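Local coordinates for beta-lactamase (PDB 4WHI), which is of unknown precise function but probably forms the all-beta C-terminal domain of a mycobacterial penicillin-binding protein related to beta-lactamases, at residues 83-87 and 98-102; 50-54 and 65-70. All coordinates share one frame; numbering follows the deposited sequence.

Interaction 1 of 2, residues 83-87 and 98-102; sequences AGDTL and GTFTR
Leu-87 and Phe-100 form the tight part of this contact, a hydrogen-bonded antiparallel pair: Leu-87 N donates a hydrogen bond to Phe-100 O at 2.7 Å, and Phe-100 N returns a bond of the same length to Leu-87 O. Both side chains leave on the buried face of the sheet. With Phe-100 CG beside its own backbone N (chi1 -61°), the ring lies edge-on to Leu-87 O, which sits in the ring plane 3.5 Å from CD1. Tyr-25 and Ala-33 touch both side chains on this face. The other face is looser and more exposed. There Thr-86 and Thr-101, a non-hydrogen-bonded pair, lie side by side, and Thr-86 CB meets Thr-99 CG2 at 3.9 Å. At the solvent end, Arg-102 N binds Asp-85 O (2.9 Å), and the extended Arg-102 chain carries NE to Asp-85 OD1, a 3.0 Å salt bridge that meets OD1 from above the carboxylate, the two group planes standing 87° apart. A weak bond runs from NH2 to Gly-84 O, while NH1 is held by Asp-20 O. Gly-84 and Asp-85 are central in the type II' turn leading from strand 77-83 into strand 86-89, which pairs with edge strand 99-101 in an antiparallel beta hairpin.

Interaction 2 of 2, residues 50-54 and 65-70; sequences NQTFD and FTLSTE
Phe-53 and Phe-65 meet where their two neighbouring strands have parted, and an aromatic pair and a water take the place of direct backbone hydrogen bonds. The edge of Phe-65 is turned to the face of Phe-53, with CD2 of Phe-65 3.7 Å from CD2 of Phe-53 and set off toward the rim. The ring centroids are 5.0 Å apart and the planes inclined by 52°, an edge-to-face pair well short of perpendicular. Phe-65 reaches this position because its CG stands between backbone N and carbonyl carbon (chi1 59°). The rim of Phe-53 is lined by the backbone of residues 66-68: Thr-66 O lies near the ring plane, 3.3 Å from CD2, and Ser-68 N approaches CE2 at 4.0 Å. A water bridges the backbones, donating to Asp-54 O at 2.8 Å and accepting from Thr-66 N at 2.9 Å. Toward the exposed end, the extended Gln-51 side chain brings NE2 within 3.3 Å of Ser-68 OG. Ser-68 OG accepts from Glu-70 N, closing an ST turn. On the far side of each segment, Phe-53 pairs with Leu-44 and Phe-65 with Ser-78 through backbone bonds. The contact is the splayed open end of an antiparallel beta hairpin.

In the fold
Running from the N terminus, the chain lays down strands 23-25, 33-38 and 41-46 before reaching interaction 2, where residues 50-54 and 65-70 close the hairpin of strands 51-59 and 62-66 at its open end. Strand 77-83 follows, and a tight turn leads into strand 86-89. Interaction 1 then closes the last hairpin, bringing residues 98-102 back onto 83-87. The two loops are in series, neither nested nor crossed. Their centres lie about 19 Å apart, on opposite sides of the chain's centre, and their nearest atoms stay about 7 Å apart. Both belong to one antiparallel sheet whose strands are ordered as in sequence: interaction 2 joins two inner strands, while interaction 1 attaches the C-terminal edge strand.

Interaction 1 of 2, residues 83-87 and 98-102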
# COMPACT_ATOMS: atom_id res chain seq x y z
N ALA A 83 4.72 7.93 -5.48
CA ALA A 83 5.61 8.95 -6.02
C ALA A 83 4.90 9.68 -7.15
O ALA A 83 4.76 9.15 -8.25
CB ALA A 83 6.91 8.33 -6.51
N GLY A 84 4.45 10.90 -6.86
CA GLY A 84 3.69 11.70 -7.81
C GLY A 84 2.38 11.04 -8.17
O GLY A 84 1.54 10.81 -7.30
N ASP A 85 2.20 10.74 -9.45
CA ASP A 85 0.99 10.06 -9.90
C ASP A 85 1.17 8.54 -10.01
O ASP A 85 0.33 7.87 -10.59
CB ASP A 85 0.50 10.67 -11.22
CG ASP A 85 -0.25 11.99 -11.03
OD1 ASP A 85 -0.58 12.36 -9.87
OD2 ASP A 85 -0.51 12.67 -12.04
N THR A 86 2.23 8.00 -9.42
CA THR A 86 2.48 6.56 -9.47
C THR A 86 2.40 5.93 -8.08
O THR A 86 2.74 6.55 -7.06
CB THR A 86 3.85 6.20 -10.09
OG1 THR A 86 4.91 6.49 -9.17
CG2 THR A 86 4.07 6.95 -11.40
N LEU A 87 1.93 4.69 -8.08
CA LEU A 87 1.94 3.84 -6.91
C LEU A 87 2.65 2.55 -7.31
O LEU A 87 2.25 1.90 -8.26
CB LEU A 87 0.51 3.54 -6.48
CG LEU A 87 0.30 2.45 -5.43
CD1 LEU A 87 1.05 2.77 -4.14
CD2 LEU A 87 -1.19 2.29 -5.17
N GLY A 98 4.37 -3.72 -11.68
CA GLY A 98 3.77 -3.36 -10.40
C GLY A 98 3.66 -1.87 -10.14
O GLY A 98 3.48 -1.44 -8.99
N THR A 99 3.78 -1.07 -11.19
CA THR A 99 3.52 0.36 -11.08
C THR A 99 2.13 0.67 -11.62
O THR A 99 1.73 0.20 -12.69
CB THR A 99 4.59 1.20 -11.79
OG1 THR A 99 5.87 0.87 -11.22
CG2 THR A 99 4.33 2.69 -11.60
N PHE A 100 1.39 1.44 -10.83
CA PHE A 100 0.03 1.82 -11.13
C PHE A 100 0.03 3.35 -11.22
O PHE A 100 0.66 4.01 -10.40
CB PHE A 100 -0.90 1.35 -10.00
CG PHE A 100 -0.91 -0.14 -9.79
CD1 PHE A 100 0.19 -0.79 -9.24
CD2 PHE A 100 -2.03 -0.89 -10.12
CE1 PHE A 100 0.18 -2.17 -9.04
CE2 PHE A 100 -2.05 -2.26 -9.92
CZ PHE A 100 -0.94 -2.90 -9.39
N THR A 101 -0.67 3.89 -12.22
CA THR A 101 -0.58 5.33 -12.53
C THR A 101 -1.95 6.01 -12.58
O THR A 101 -2.83 5.58 -13.33
CB THR A 101 0.14 5.55 -13.87
OG1 THR A 101 1.40 4.87 -13.84
CG2 THR A 101 0.38 7.03 -14.14
N ARG A 102 -2.13 7.07 -11.80
CA ARG A 102 -3.42 7.77 -11.76
C ARG A 102 -3.44 8.91 -12.76
O ARG A 102 -2.40 9.25 -13.33
CB ARG A 102 -3.74 8.29 -10.35
CG ARG A 102 -2.82 9.38 -9.84
CD ARG A 102 -3.29 9.94 -8.50
NE ARG A 102 -2.24 10.78 -7.93
CZ ARG A 102 -2.22 11.25 -6.69
NH1 ARG A 102 -3.21 10.99 -5.84
NH2 ARG A 102 -1.20 12.00 -6.29
OXT ARG A 102 -4.49 9.50 -13.02

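Interaction 2 of 2, residues 50-54 and 65-70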
# COMPACT_ATOMS: atom_id res chain seq x y z
N ASN A 50 -12.82 -6.07 -5.12
CA ASN A 50 -12.45 -5.03 -4.16
C ASN A 50 -11.82 -5.59 -2.90
O ASN A 50 -12.18 -5.20 -1.80
CB ASN A 50 -13.65 -4.17 -3.77
CG ASN A 50 -14.12 -3.27 -4.88
OD1 ASN A 50 -13.34 -2.89 -5.76
ND2 ASN A 50 -15.39 -2.91 -4.84
N GLN A 51 -10.88 -6.51 -3.06
CA GLN A 51 -10.10 -6.96 -1.92
C GLN A 51 -9.38 -5.74 -1.35
O GLN A 51 -8.64 -5.07 -2.08
CB GLN A 51 -9.09 -8.02 -2.33
CG GLN A 51 -8.36 -8.60 -1.13
CD GLN A 51 -7.42 -9.72 -1.52
OE1 GLN A 51 -6.79 -9.68 -2.58
NE2 GLN A 51 -7.31 -10.72 -0.66
N THR A 52 -9.60 -5.46 -0.07
CA THR A 52 -9.17 -4.18 0.51
C THR A 52 -8.26 -4.32 1.72
O THR A 52 -8.49 -5.17 2.59
CB THR A 52 -10.38 -3.30 0.83
OG1 THR A 52 -11.07 -3.01 -0.40
CG2 THR A 52 -9.97 -1.98 1.49
N PHE A 53 -7.24 -3.46 1.76
CA PHE A 53 -6.22 -3.49 2.79
C PHE A 53 -6.06 -2.11 3.42
O PHE A 53 -6.03 -1.11 2.70
CB PHE A 53 -4.88 -3.89 2.19
CG PHE A 53 -4.90 -5.21 1.47
CD1 PHE A 53 -5.26 -5.29 0.13
CD2 PHE A 53 -4.53 -6.38 2.13
CE1 PHE A 53 -5.27 -6.50 -0.53
CE2 PHE A 53 -4.53 -7.59 1.47
CZ PHE A 53 -4.90 -7.65 0.14
N ASP A 54 -5.97 -2.06 4.74
CA ASP A 54 -5.57 -0.83 5.42
C ASP A 54 -4.11 -0.54 5.09
O ASP A 54 -3.28 -1.43 5.16
CB ASP A 54 -5.69 -0.96 6.93
CG ASP A 54 -7.11 -0.88 7.41
OD1 ASP A 54 -8.02 -0.56 6.61
OD2 ASP A 54 -7.31 -1.13 8.61
N PHE A 65 0.92 -2.73 3.78
CA PHE A 65 -0.28 -3.48 4.11
C PHE A 65 0.11 -4.91 4.47
O PHE A 65 1.23 -5.36 4.19
CB PHE A 65 -1.31 -3.42 2.97
CG PHE A 65 -0.82 -3.95 1.65
CD1 PHE A 65 -0.06 -3.15 0.81
CD2 PHE A 65 -1.16 -5.22 1.23
CE1 PHE A 65 0.38 -3.63 -0.42
CE2 PHE A 65 -0.73 -5.70 0.00
CZ PHE A 65 0.05 -4.91 -0.82
N THR A 66 -0.81 -5.61 5.12
CA THR A 66 -0.57 -6.99 5.55
C THR A 66 -1.43 -7.92 4.70
O THR A 66 -2.61 -7.66 4.47
CB THR A 66 -0.86 -7.18 7.05
OG1 THR A 66 -2.14 -6.64 7.38
CG2 THR A 66 0.20 -6.48 7.90
N LEU A 67 -0.83 -9.01 4.24
CA LEU A 67 -1.48 -9.90 3.30
C LEU A 67 -2.61 -10.68 3.96
O LEU A 67 -2.60 -10.91 5.17
CB LEU A 67 -0.46 -10.84 2.65
CG LEU A 67 0.67 -10.13 1.88
CD1 LEU A 67 1.57 -11.15 1.19
CD2 LEU A 67 0.11 -9.14 0.87
N SER A 68 -3.59 -11.06 3.15
CA SER A 68 -4.82 -11.68 3.63
C SER A 68 -4.62 -13.15 3.98
O SER A 68 -3.60 -13.76 3.63
CB SER A 68 -5.92 -11.55 2.59
OG SER A 68 -5.83 -12.57 1.61
N THR A 69 -5.62 -13.73 4.64
CA THR A 69 -5.59 -15.14 5.02
C THR A 69 -5.66 -16.10 3.82
O THR A 69 -5.37 -17.29 3.97
CB THR A 69 -6.71 -15.46 6.03
OG1 THR A 69 -7.98 -15.09 5.48
CG2 THR A 69 -6.49 -14.71 7.34
N GLU A 70 -6.04 -15.58 2.65
CA GLU A 70 -6.01 -16.34 1.39
C GLU A 70 -4.60 -16.49 0.82
O GLU A 70 -4.36 -17.33 -0.06
CB GLU A 70 -6.88 -15.66 0.32
CG GLU A 70 -8.36 -15.56 0.66
CD GLU A 70 -9.19 -14.90 -0.44
OE1 GLU A 70 -8.63 -14.57 -1.51
OE2 GLU A 70 -10.41 -14.70 -0.22
O HOH W 1 -3.37 -4.24 5.54